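Local coordinates for 3-phytase (Klebsiella pneumoniae, PDB 2WNH), which probably removes phosphate from phytate (inositol hexakisphosphate) as a histidine acid phosphatase with 3-phytase activity, at residues B[303-308]-B[361-365]; B[253-259]-B[295-300]; B[64-69]-B[107-112]; B[211-215]-B[241-245]. The protein carries 3 engineered substitutions. One frame throughout, in Å; residues are numbered along the deposited sequence. Where two conformers were deposited one is given.

Contact 1 of 4, residues B[303-308]-B[361-365]; sequences FSWQLP and LRQEW
In this histidine acid phosphatase, an extended loop runs beside strand 361-364 of the central mixed sheet and shows how side chains can join two extended segments that share no backbone pairing. Residues 303-308 follow helix 291-301 in extended conformation, phi lying between -99° at Leu307 and -146° at Gln306 until Pro308, and run nearly opposite to 361-365, with end-to-end directions 157° apart. The register sets Phe303 against Trp365, Trp305 against Gln363 and Leu307 against Leu361, CA atoms 6.4 to 6.5 Å apart; the strand's own backbone pairs with strand 334-342 instead.

With chi1 t and chi2 28°, Phe303 lays its ring beside Trp365, also chi1 t. Trp365 CB sits over the phenyl face, 3.8 Å from its centroid in a CH-pi contact, and the indole turns its edge to that face, an offset edge-to-face pair with the five-membered ring centroid 5.4 Å away and planes at 78°. Trp305 takes chi1 p, so its indole leads away to stack on Phe340 and hydrogen-bond Asn314 O through NE1. Leu307 and Leu361, both m,t, meet at Leu307 CD1 and Leu361 CB, 3.9 Å apart. Gln363 is stretched out, t,t with chi3 -26°, and spans the gap: its OE1 accepts the hydrogen bond from Gln306 N at 3.0 Å, with an N-H...O angle of 158°.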
loop_
_atom_site.group_PDB
_atom_site.type_symbol
_atom_site.label_atom_id
_atom_site.label_comp_id
_atom_site.label_asym_id
_atom_site.label_seq_id
_atom_site.Cartn_x
_atom_site.Cartn_y
_atom_site.Cartn_z
ATOM N N PHE B 303 16.787 -28.026 27.606
ATOM C CA PHE B 303 15.566 -27.240 27.453
ATOM C C PHE B 303 14.516 -28.144 26.832
ATOM O O PHE B 303 14.678 -28.637 25.713
ATOM C CB PHE B 303 15.855 -25.982 26.587
ATOM C CG PHE B 303 14.639 -25.110 26.257
ATOM C CD1 PHE B 303 13.515 -25.028 27.091
ATOM C CD2 PHE B 303 14.681 -24.311 25.104
ATOM C CE1 PHE B 303 12.420 -24.205 26.733
ATOM C CE2 PHE B 303 13.611 -23.479 24.752
ATOM C CZ PHE B 303 12.483 -23.422 25.567
ATOM N N SER B 304 13.439 -28.342 27.580
ATOM C CA SER B 304 12.329 -29.178 27.151
ATOM C C SER B 304 11.050 -28.353 27.052
ATOM O O SER B 304 10.828 -27.447 27.856
ATOM C CB SER B 304 12.133 -30.331 28.143
ATOM O OG SER B 304 11.088 -31.201 27.722
ATOM N N TRP B 305 10.223 -28.661 26.065
ATOM C CA TRP B 305 8.961 -27.955 25.879
ATOM C C TRP B 305 7.818 -28.890 25.530
ATOM O O TRP B 305 8.037 -30.012 25.075
ATOM C CB TRP B 305 9.094 -26.876 24.787
ATOM C CG TRP B 305 9.529 -27.397 23.444
ATOM C CD1 TRP B 305 8.754 -28.067 22.530
ATOM C CD2 TRP B 305 10.823 -27.260 22.850
ATOM N NE1 TRP B 305 9.509 -28.382 21.409
ATOM C CE2 TRP B 305 10.775 -27.892 21.582
ATOM C CE3 TRP B 305 12.025 -26.663 23.266
ATOM C CZ2 TRP B 305 11.873 -27.929 20.723
ATOM C CZ3 TRP B 305 13.106 -26.696 22.419
ATOM C CH2 TRP B 305 13.029 -27.324 21.152
ATOM N N GLN B 306 6.595 -28.428 25.769
ATOM C CA GLN B 306 5.421 -29.100 25.220
ATOM C C GLN B 306 4.378 -28.053 24.888
ATOM O O GLN B 306 3.869 -27.410 25.783
ATOM C CB GLN B 306 4.840 -30.143 26.183
ATOM C CG GLN B 306 3.734 -30.924 25.529
ATOM C CD GLN B 306 3.370 -32.186 26.270
ATOM O OE1 GLN B 306 4.159 -32.714 27.073
ATOM N NE2 GLN B 306 2.171 -32.686 26.005
ATOM N N LEU B 307 4.075 -27.891 23.596
ATOM C CA LEU B 307 3.160 -26.854 23.105
ATOM C C LEU B 307 1.775 -27.466 22.860
ATOM O O LEU B 307 1.683 -28.642 22.516
ATOM C CB LEU B 307 3.683 -26.260 21.786
ATOM C CG LEU B 307 5.070 -25.609 21.846
ATOM C CD1 LEU B 307 5.470 -24.990 20.501
ATOM C CD2 LEU B 307 5.144 -24.585 22.947
ATOM N N PRO B 308 0.701 -26.656 22.983
ATOM C CA PRO B 308 -0.670 -27.143 22.725
ATOM C C PRO B 308 -0.798 -27.908 21.419
ATOM O O PRO B 308 -0.370 -27.428 20.360
ATOM C CB PRO B 308 -1.489 -25.848 22.668
ATOM C CG PRO B 308 -0.741 -24.902 23.533
ATOM C CD PRO B 308 0.711 -25.227 23.367
ATOM N N LEU B 361 2.540 -20.303 19.004
ATOM C CA LEU B 361 2.727 -21.067 20.229
ATOM C C LEU B 361 4.167 -20.884 20.688
ATOM O O LEU B 361 5.074 -20.949 19.867
ATOM C CB LEU B 361 2.449 -22.538 19.966
ATOM C CG LEU B 361 1.064 -22.828 19.369
ATOM C CD1 LEU B 361 0.920 -24.329 19.064
ATOM C CD2 LEU B 361 -0.071 -22.322 20.266
ATOM N N ARG B 362 4.386 -20.652 21.982
ATOM C CA ARG B 362 5.729 -20.370 22.451
ATOM C C ARG B 362 5.972 -20.911 23.856
ATOM O O ARG B 362 5.056 -20.885 24.706
ATOM C CB ARG B 362 5.950 -18.845 22.445
ATOM C CG ARG B 362 7.394 -18.418 22.597
ATOM C CD ARG B 362 7.570 -16.894 22.439
ATOM N NE ARG B 362 6.693 -16.316 21.422
ATOM C CZ ARG B 362 5.609 -15.587 21.693
ATOM N NH1 ARG B 362 5.271 -15.324 22.950
ATOM N NH2 ARG B 362 4.872 -15.113 20.701
ATOM N N GLN B 363 7.192 -21.396 24.101
ATOM C CA GLN B 363 7.608 -21.728 25.458
ATOM C C GLN B 363 8.992 -21.168 25.738
ATOM O O GLN B 363 9.926 -21.332 24.954
ATOM C CB GLN B 363 7.582 -23.242 25.703
ATOM C CG GLN B 363 7.883 -23.581 27.162
ATOM C CD GLN B 363 7.537 -25.021 27.521
ATOM O OE1 GLN B 363 6.657 -25.656 26.901
ATOM N NE2 GLN B 363 8.219 -25.541 28.541
ATOM N N GLU B 364 9.112 -20.474 26.860
ATOM C CA GLU B 364 10.395 -19.890 27.207
ATOM C C GLU B 364 11.169 -20.760 28.188
ATOM O O GLU B 364 10.576 -21.377 29.075
ATOM C CB GLU B 364 10.153 -18.517 27.857
ATOM C CG GLU B 364 9.394 -17.518 26.999
ATOM C CD GLU B 364 9.184 -16.215 27.747
ATOM O OE1 GLU B 364 8.430 -16.223 28.785
ATOM O OE2 GLU B 364 9.779 -15.194 27.314
ATOM N N TRP B 365 12.485 -20.806 28.022
ATOM C CA TRP B 365 13.409 -21.400 28.997
ATOM C C TRP B 365 13.582 -20.451 30.173
ATOM O O TRP B 365 13.495 -19.222 30.014
ATOM C CB TRP B 365 14.762 -21.634 28.310
ATOM C CG TRP B 365 15.855 -22.134 29.189
ATOM C CD1 TRP B 365 16.147 -23.442 29.484
ATOM C CD2 TRP B 365 16.852 -21.342 29.856
ATOM N NE1 TRP B 365 17.248 -23.509 30.321
ATOM C CE2 TRP B 365 17.700 -22.236 30.558
ATOM C CE3 TRP B 365 17.105 -19.962 29.940
ATOM C CZ2 TRP B 365 18.778 -21.797 31.318
ATOM C CZ3 TRP B 365 18.159 -19.534 30.719
ATOM C CH2 TRP B 365 18.989 -20.444 31.392
#

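Contact 2 of 4, residues B[253-259]-B[295-300]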
loop_
_atom_site.group_PDB
_atom_site.type_symbol
_atom_site.label_atom_id
_atom_site.label_comp_id
_atom_site.label_asym_id
_atom_site.label_seq_id
_atom_site.Cartn_x
_atom_site.Cartn_y
_atom_site.Cartn_z
ATOM N N ASN B 253 18.228 -38.447 18.434
ATOM C CA ASN B 253 18.814 -37.103 18.526
ATOM C C ASN B 253 18.953 -36.537 19.928
ATOM O O ASN B 253 19.815 -35.685 20.163
ATOM C CB ASN B 253 17.990 -36.133 17.683
ATOM C CG ASN B 253 17.743 -36.653 16.301
ATOM O OD1 ASN B 253 18.655 -37.109 15.638
ATOM N ND2 ASN B 253 16.502 -36.587 15.861
ATOM N N ASP B 254 18.103 -36.969 20.849
ATOM C CA ASP B 254 18.102 -36.419 22.198
ATOM C C ASP B 254 18.928 -37.259 23.190
ATOM O O ASP B 254 18.862 -37.038 24.389
ATOM C CB ASP B 254 16.669 -36.208 22.685
ATOM C CG ASP B 254 15.941 -35.128 21.885
ATOM O OD1 ASP B 254 16.587 -34.123 21.485
ATOM O OD2 ASP B 254 14.728 -35.271 21.646
ATOM N N VAL B 255 19.665 -38.235 22.668
ATOM C CA VAL B 255 20.646 -38.998 23.457
ATOM C C VAL B 255 21.855 -38.072 23.665
ATOM O O VAL B 255 22.448 -37.605 22.698
ATOM C CB VAL B 255 21.071 -40.297 22.716
ATOM C CG1 VAL B 255 22.239 -40.986 23.438
ATOM C CG2 VAL B 255 19.874 -41.262 22.606
ATOM N N LEU B 256 22.213 -37.832 24.926
ATOM C CA LEU B 256 23.252 -36.854 25.271
ATOM C C LEU B 256 24.548 -37.041 24.492
ATOM O O LEU B 256 25.072 -36.092 23.914
ATOM C CB LEU B 256 23.533 -36.865 26.772
ATOM C CG LEU B 256 24.471 -35.743 27.225
ATOM C CD1 LEU B 256 23.906 -34.357 26.851
ATOM C CD2 LEU B 256 24.705 -35.825 28.715
ATOM N N TYR B 257 25.085 -38.257 24.480
ATOM C CA TYR B 257 26.304 -38.512 23.714
ATOM C C TYR B 257 26.214 -37.980 22.279
ATOM O O TYR B 257 27.130 -37.262 21.788
ATOM C CB TYR B 257 26.682 -40.027 23.696
ATOM C CG TYR B 257 27.809 -40.310 22.702
ATOM C CD1 TYR B 257 29.135 -39.992 23.008
ATOM C CD2 TYR B 257 27.549 -40.857 21.452
ATOM C CE1 TYR B 257 30.150 -40.196 22.096
ATOM C CE2 TYR B 257 28.559 -41.057 20.530
ATOM C CZ TYR B 257 29.873 -40.741 20.873
ATOM O OH TYR B 257 30.912 -40.917 19.992
ATOM N N THR B 258 25.130 -38.361 21.598
ATOM C CA THR B 258 24.948 -38.029 20.186
ATOM C C THR B 258 24.840 -36.510 20.041
ATOM O O THR B 258 25.456 -35.923 19.145
ATOM C CB THR B 258 23.694 -38.701 19.625
ATOM O OG1 THR B 258 23.847 -40.131 19.693
ATOM C CG2 THR B 258 23.427 -38.289 18.171
ATOM N N ALA B 259 24.066 -35.898 20.934
ATOM C CA ALA B 259 23.862 -34.441 20.883
ATOM C C ALA B 259 25.180 -33.703 21.135
ATOM O O ALA B 259 25.458 -32.674 20.517
ATOM C CB ALA B 259 22.813 -34.022 21.889
ATOM N N ALA B 295 16.856 -30.481 17.757
ATOM C CA ALA B 295 16.796 -31.461 18.851
ATOM C C ALA B 295 18.130 -31.585 19.589
ATOM O O ALA B 295 18.160 -31.602 20.830
ATOM C CB ALA B 295 16.333 -32.819 18.330
ATOM N N MET B 296 19.223 -31.670 18.850
ATOM C CA MET B 296 20.525 -31.794 19.524
ATOM C C MET B 296 20.857 -30.557 20.344
ATOM O O MET B 296 21.291 -30.650 21.498
ATOM C CB MET B 296 21.608 -32.127 18.521
ATOM C CG MET B 296 21.470 -33.547 17.997
ATOM S SD MET B 296 22.720 -33.973 16.780
ATOM C CE MET B 296 22.507 -32.743 15.512
ATOM N N VAL B 297 20.634 -29.383 19.754
ATOM C CA VAL B 297 20.850 -28.135 20.473
ATOM C C VAL B 297 20.013 -28.014 21.757
ATOM O O VAL B 297 20.558 -27.675 22.822
ATOM C CB VAL B 297 20.654 -26.924 19.545
ATOM C CG1 VAL B 297 20.746 -25.630 20.358
ATOM C CG2 VAL B 297 21.718 -26.955 18.452
ATOM N N ARG B 298 18.706 -28.278 21.693
ATOM C CA ARG B 298 17.876 -28.163 22.887
ATOM C C ARG B 298 18.277 -29.201 23.932
ATOM O O ARG B 298 18.179 -28.943 25.118
ATOM C CB ARG B 298 16.361 -28.207 22.586
ATOM C CG ARG B 298 15.852 -29.465 21.888
ATOM C CD ARG B 298 15.296 -30.534 22.850
ATOM N NE ARG B 298 14.893 -31.719 22.081
ATOM C CZ ARG B 298 13.729 -31.820 21.433
ATOM N NH1 ARG B 298 12.872 -30.808 21.475
ATOM N NH2 ARG B 298 13.421 -32.923 20.733
ATOM N N THR B 299 18.717 -30.379 23.489
ATOM C CA THR B 299 19.239 -31.364 24.457
ATOM C C THR B 299 20.448 -30.833 25.228
ATOM O O THR B 299 20.499 -30.934 26.462
ATOM C CB THR B 299 19.470 -32.744 23.790
ATOM O OG1 THR B 299 18.187 -33.314 23.536
ATOM C CG2 THR B 299 20.257 -33.689 24.704
ATOM N N LEU B 300 21.403 -30.243 24.508
ATOM C CA LEU B 300 22.584 -29.650 25.148
ATOM C C LEU B 300 22.208 -28.494 26.065
ATOM O O LEU B 300 22.812 -28.292 27.131
ATOM C CB LEU B 300 23.627 -29.232 24.097
ATOM C CG LEU B 300 24.242 -30.367 23.262
ATOM C CD1 LEU B 300 25.176 -29.770 22.256
ATOM C CD2 LEU B 300 24.956 -31.355 24.163
#
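Asp254 fixes the turn just ahead of helix 256-274 to helix 291-301, which follows strand 284-289 of the central mixed sheet of the histidine phosphatase fold, through a bidentate salt bridge: Arg298 NE donates to Asp254 OD1 at 3.0 Å, and Arg298 NH2 to Asp254 OD2 at 2.8 Å. Thr299 OG1 adds a 2.7 Å hydrogen bond to the same Asp254 OD1, so one carboxylate serves two consecutive residues of the helix. Arg298 has a further partner, its NH1 donating to Gly313 O, while Tyr249 of helix 243-250 packs against both Asp254 and Arg298.

The general lesson is of a polar turn leading into a helix whose Ala259 allows close approach. Once past the N-cap residue Val255, the CA atoms of Ala259 and Met296 are 4.5 Å apart. Ala259 CB touches Met296 CB at 4.0 Å and Thr299 CG2 at 3.8 Å. Farther out, Leu300 closes the packing, its CD2 lying 4.2 Å from Leu256 CD1 and 4.1 Å from Ala259 CB.

Contact 3 of 4, residues B[64-69]-B[107-112]; sequences VVNKGR and ALVDGA
Two helices cross here at close range, with axes approaching to 6.6 Å and a signed crossing angle of -48°. Residues 64-69 belong to helix 58-77 and 107-112 end helix 99-112, which packs on the central sheet of the histidine phosphatase fold, Leu108 touching strand 284-289 and Val109 strand 91-95. Both keep alpha-helical angles and i to i+4 backbone bonds, such as Gly68 N to Val64 O at 2.9 Å. The register brings Gly68 to Leu108 (CA atoms 4.4 Å apart) and Arg69 to Gly111 (4.0 Å). Glycine makes this possible: a CB on Gly68 would clash with Leu108 O, and one on Gly111 with Val65 O and Arg69 N. The backbones meet through CA-H...O contacts, Arg69 CA to Gly111 O and Ala112 CA to Gly68 O, each 3.2 Å.

Val64, chi1 t, places CG1 3.6 Å from Ala107 CB and 3.5 Å from Leu108 CG; Val65, also t, sets CG2 4.0 Å from Ala107 CB. Lys67 NZ passes Leu108 CD2 (3.7 Å) to salt bridges with Glu21 and Glu71. One water joins Arg69 NH1 (2.6 Å) to Asp110 O (2.9 Å). The Asp110 carboxylate bonds Tyr61 on helix 58-77, and His59 and Asn221 of a second subunit. Close approach thus rests on glycine and apolar packing, with polar groups served at its margin, partly across the subunit interface.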
loop_
_atom_site.group_PDB
_atom_site.type_symbol
_atom_site.label_atom_id
_atom_site.label_comp_id
_atom_site.label_asym_id
_atom_site.label_seq_id
_atom_site.Cartn_x
_atom_site.Cartn_y
_atom_site.Cartn_z
ATOM N N VAL B 64 5.756 -20.436 5.863
ATOM C CA VAL B 64 6.996 -19.813 6.357
ATOM C C VAL B 64 6.973 -18.296 6.100
ATOM O O VAL B 64 7.317 -17.508 6.994
ATOM C CB VAL B 64 8.265 -20.509 5.811
ATOM C CG1 VAL B 64 9.521 -19.733 6.237
ATOM C CG2 VAL B 64 8.365 -21.930 6.392
ATOM N N VAL B 65 6.522 -17.876 4.910
ATOM C CA VAL B 65 6.335 -16.440 4.661
ATOM C C VAL B 65 5.454 -15.793 5.734
ATOM O O VAL B 65 5.771 -14.679 6.217
ATOM C CB VAL B 65 5.733 -16.158 3.243
ATOM C CG1 VAL B 65 5.261 -14.659 3.084
ATOM C CG2 VAL B 65 6.755 -16.511 2.122
ATOM N N ASN B 66 4.363 -16.468 6.112
ATOM C CA ASN B 66 3.429 -15.893 7.119
ATOM C C ASN B 66 4.137 -15.633 8.450
ATOM O O ASN B 66 4.016 -14.567 9.057
ATOM C CB ASN B 66 2.227 -16.809 7.374
ATOM C CG ASN B 66 1.242 -16.874 6.195
ATOM O OD1 ASN B 66 0.465 -17.824 6.095
ATOM N ND2 ASN B 66 1.266 -15.895 5.329
ATOM N N LYS B 67 4.912 -16.609 8.894
ATOM C CA LYS B 67 5.689 -16.444 10.120
ATOM C C LYS B 67 6.752 -15.330 9.970
ATOM O O LYS B 67 6.870 -14.470 10.857
ATOM C CB LYS B 67 6.303 -17.806 10.494
ATOM C CG LYS B 67 7.084 -17.838 11.828
ATOM C CD LYS B 67 8.523 -17.502 11.583
ATOM C CE LYS B 67 9.381 -17.753 12.822
ATOM N NZ LYS B 67 10.812 -17.563 12.361
ATOM N N GLY B 68 7.497 -15.334 8.858
ATOM C CA GLY B 68 8.525 -14.319 8.599
ATOM C C GLY B 68 7.931 -12.900 8.562
ATOM O O GLY B 68 8.539 -11.945 9.055
ATOM N N ARG B 69 6.758 -12.764 7.977
ATOM C CA ARG B 69 6.119 -11.441 7.855
ATOM C C ARG B 69 5.776 -10.880 9.223
ATOM O O ARG B 69 6.117 -9.731 9.538
ATOM C CB ARG B 69 4.839 -11.516 7.008
ATOM C CG ARG B 69 4.108 -10.164 6.899
ATOM C CD ARG B 69 2.798 -10.240 6.109
ATOM N NE ARG B 69 2.871 -10.937 4.811
ATOM C CZ ARG B 69 3.813 -10.774 3.884
ATOM N NH1 ARG B 69 4.858 -9.970 4.092
ATOM N NH2 ARG B 69 3.732 -11.469 2.750
ATOM N N ALA B 107 12.049 -17.928 2.048
ATOM C CA ALA B 107 10.681 -17.621 2.502
ATOM C C ALA B 107 10.657 -16.710 3.721
ATOM O O ALA B 107 9.823 -15.792 3.788
ATOM C CB ALA B 107 9.881 -18.910 2.763
ATOM N N LEU B 108 11.559 -16.934 4.682
ATOM C CA LEU B 108 11.548 -16.121 5.896
ATOM C C LEU B 108 11.864 -14.668 5.601
ATOM O O LEU B 108 11.169 -13.800 6.129
ATOM C CB LEU B 108 12.572 -16.628 6.924
ATOM C CG LEU B 108 12.073 -17.879 7.663
ATOM C CD1 LEU B 108 13.191 -18.601 8.453
ATOM C CD2 LEU B 108 10.924 -17.544 8.638
ATOM N N VAL B 109 12.860 -14.408 4.744
ATOM C CA VAL B 109 13.226 -13.002 4.444
ATOM C C VAL B 109 12.280 -12.364 3.415
ATOM O O VAL B 109 12.056 -11.147 3.435
ATOM C CB VAL B 109 14.722 -12.822 4.082
ATOM C CG1 VAL B 109 15.580 -13.034 5.323
ATOM C CG2 VAL B 109 15.137 -13.781 2.948
ATOM N N ASP B 110 11.718 -13.197 2.534
ATOM C CA ASP B 110 10.622 -12.805 1.615
ATOM C C ASP B 110 9.443 -12.210 2.415
ATOM O O ASP B 110 8.911 -11.158 2.064
ATOM C CB ASP B 110 10.169 -14.070 0.841
ATOM C CG ASP B 110 9.482 -13.769 -0.503
ATOM O OD1 ASP B 110 9.296 -12.602 -0.914
ATOM O OD2 ASP B 110 9.128 -14.764 -1.175
ATOM N N GLY B 111 9.076 -12.861 3.519
ATOM C CA GLY B 111 8.019 -12.376 4.406
ATOM C C GLY B 111 8.457 -11.191 5.257
ATOM O O GLY B 111 7.741 -10.178 5.385
ATOM N N ALA B 112 9.632 -11.321 5.865
ATOM C CA ALA B 112 10.098 -10.308 6.838
ATOM C C ALA B 112 10.399 -8.968 6.196
ATOM O O ALA B 112 10.225 -7.946 6.848
ATOM C CB ALA B 112 11.322 -10.810 7.631
HETATM O O HOH W 1 6.116 -10.344 1.856
HETATM O O HOH W 2 7.049 -8.147 7.356
#

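Contact 4 of 4, residues B[211-215]-B[241-245]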
loop_
_atom_site.group_PDB
_atom_site.type_symbol
_atom_site.label_atom_id
_atom_site.label_comp_id
_atom_site.label_asym_id
_atom_site.label_seq_id
_atom_site.Cartn_x
_atom_site.Cartn_y
_atom_site.Cartn_z
ATOM N N VAL B 211 4.602 -41.261 11.268
ATOM C CA VAL B 211 3.952 -40.185 12.023
ATOM C C VAL B 211 4.376 -38.792 11.528
ATOM O O VAL B 211 3.529 -37.930 11.347
ATOM C CB VAL B 211 4.196 -40.349 13.534
ATOM C CG1 VAL B 211 3.773 -39.092 14.320
ATOM C CG2 VAL B 211 3.448 -41.588 14.038
ATOM N N GLU B 212 5.667 -38.588 11.292
ATOM C CA GLU B 212 6.127 -37.317 10.680
ATOM C C GLU B 212 5.454 -37.059 9.327
ATOM O O GLU B 212 4.986 -35.945 9.067
ATOM C CB GLU B 212 7.643 -37.299 10.530
ATOM C CG GLU B 212 8.217 -35.942 10.032
ATOM C CD GLU B 212 8.054 -34.788 11.028
ATOM O OE1 GLU B 212 8.082 -35.009 12.262
ATOM O OE2 GLU B 212 7.930 -33.626 10.559
ATOM N N THR B 213 5.404 -38.084 8.478
ATOM C CA THR B 213 4.756 -37.954 7.160
ATOM C C THR B 213 3.269 -37.561 7.282
ATOM O O THR B 213 2.778 -36.697 6.530
ATOM C CB THR B 213 4.915 -39.250 6.331
ATOM O OG1 THR B 213 6.311 -39.577 6.214
ATOM C CG2 THR B 213 4.293 -39.095 4.938
ATOM N N LEU B 214 2.562 -38.192 8.216
ATOM C CA LEU B 214 1.157 -37.852 8.451
ATOM C C LEU B 214 1.025 -36.430 8.987
ATOM O O LEU B 214 0.165 -35.676 8.531
ATOM C CB LEU B 214 0.495 -38.879 9.379
ATOM C CG LEU B 214 0.463 -40.305 8.803
ATOM C CD1 LEU B 214 -0.045 -41.244 9.877
ATOM C CD2 LEU B 214 -0.408 -40.424 7.557
ATOM N N ARG B 215 1.882 -36.067 9.949
ATOM C CA ARG B 215 1.872 -34.711 10.503
ATOM C C ARG B 215 2.139 -33.669 9.424
ATOM O O ARG B 215 1.475 -32.621 9.374
ATOM C CB ARG B 215 2.923 -34.567 11.613
ATOM C CG ARG B 215 3.048 -33.123 12.147
ATOM C CD ARG B 215 4.181 -32.354 11.423
ATOM N NE ARG B 215 5.471 -32.700 12.031
ATOM C CZ ARG B 215 5.854 -32.286 13.235
ATOM N NH1 ARG B 215 5.074 -31.490 13.952
ATOM N NH2 ARG B 215 7.021 -32.675 13.734
ATOM N N LEU B 241 -0.930 -39.441 17.677
ATOM C CA LEU B 241 0.141 -40.266 17.125
ATOM C C LEU B 241 1.538 -39.808 17.526
ATOM O O LEU B 241 2.497 -40.577 17.400
ATOM C CB LEU B 241 0.053 -40.331 15.596
ATOM C CG LEU B 241 -1.267 -40.859 15.045
ATOM C CD1 LEU B 241 -1.340 -40.699 13.535
ATOM C CD2 LEU B 241 -1.449 -42.321 15.448
ATOM N N LEU B 242 1.655 -38.552 17.967
ATOM C CA LEU B 242 2.957 -37.899 18.124
ATOM C C LEU B 242 3.851 -38.496 19.213
ATOM O O LEU B 242 5.085 -38.375 19.144
ATOM C CB LEU B 242 2.781 -36.379 18.331
ATOM C CG LEU B 242 2.204 -35.623 17.132
ATOM C CD1 LEU B 242 2.018 -34.140 17.481
ATOM C CD2 LEU B 242 3.061 -35.805 15.857
ATOM N N PRO B 243 3.248 -39.157 20.204
ATOM C CA PRO B 243 4.032 -39.847 21.237
ATOM C C PRO B 243 5.113 -40.788 20.658
ATOM O O PRO B 243 6.193 -40.941 21.235
ATOM C CB PRO B 243 3.086 -40.587 22.174
ATOM N N LEU B 244 4.842 -41.407 19.511
ATOM C CA LEU B 244 5.837 -42.259 18.855
ATOM C C LEU B 244 7.034 -41.457 18.343
ATOM O O LEU B 244 8.165 -41.934 18.324
ATOM C CB LEU B 244 5.198 -43.041 17.704
ATOM C CG LEU B 244 4.352 -44.248 18.132
ATOM C CD1 LEU B 244 3.527 -44.779 16.950
ATOM C CD2 LEU B 244 5.264 -45.330 18.673
ATOM N N LEU B 245 6.767 -40.234 17.902
ATOM C CA LEU B 245 7.821 -39.401 17.363
ATOM C C LEU B 245 8.705 -38.907 18.512
ATOM O O LEU B 245 9.917 -38.938 18.404
ATOM C CB LEU B 245 7.192 -38.259 16.552
ATOM C CG LEU B 245 8.080 -37.413 15.643
ATOM C CD1 LEU B 245 8.829 -38.226 14.610
ATOM C CD2 LEU B 245 7.148 -36.371 14.968
#
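Leu241 opens the second segment by receiving Val211, whose CG2 lies 3.9 Å from Leu241 CB and 3.6 Å from Leu241 O; Leu241 CD1 also meets Leu214 CD1 at 3.9 Å, one helical turn along from Val211. Leu242 comes at the same valine from another direction, its CD2 3.7 Å from Val211 CG1. In the alpha-helical region inserted beside the central sheet of this histidine acid phosphatase, Val211 of helix 204-219 thus fits among leucines around the start of helix 243-250. After Pro243, Leu244 adds a looser touch, CB 4.3 Å from Val211 CG2, and Leu245 sets its own CB 4.2 Å from Val211 CG1. The tip of Leu245 then covers a charged pair: CD2 lies 3.2 Å from Glu212 OE1 and 3.9 Å from Arg215 NH2, atoms themselves joined at 3.0 Å within a bidentate salt bridge. Glu212 OE2 also salt-bridges Arg24, at the end of strand 14-24 in the family's RHGxRxP signature, and Arg215 NH1 bonds Asn314 OD1.

In the fold
Along the chain the contacts come in series, contact 3 first, then contacts 4, 2 and 1. Contacts 1 and 2 touch directly, although their centres are about 17 Å apart: the chain passes from helix 291-301 into loop 303-308, and Phe303 N probably hydrogen-bonds Arg298 O at 3.0 Å. Contact 4 lies about 20 Å from contact 2, centre to centre, their helices 243-250 and 256-274 being consecutive. Contact 3 sits opposite contact 2 across the chain's centre, about 28 Å away between centres. Together they illustrate a general principle: contacts 1 and 2 form one continuous region at helix 291-301, while contacts 3 and 4 stand apart, on sheet-flanking helices and in the helical region.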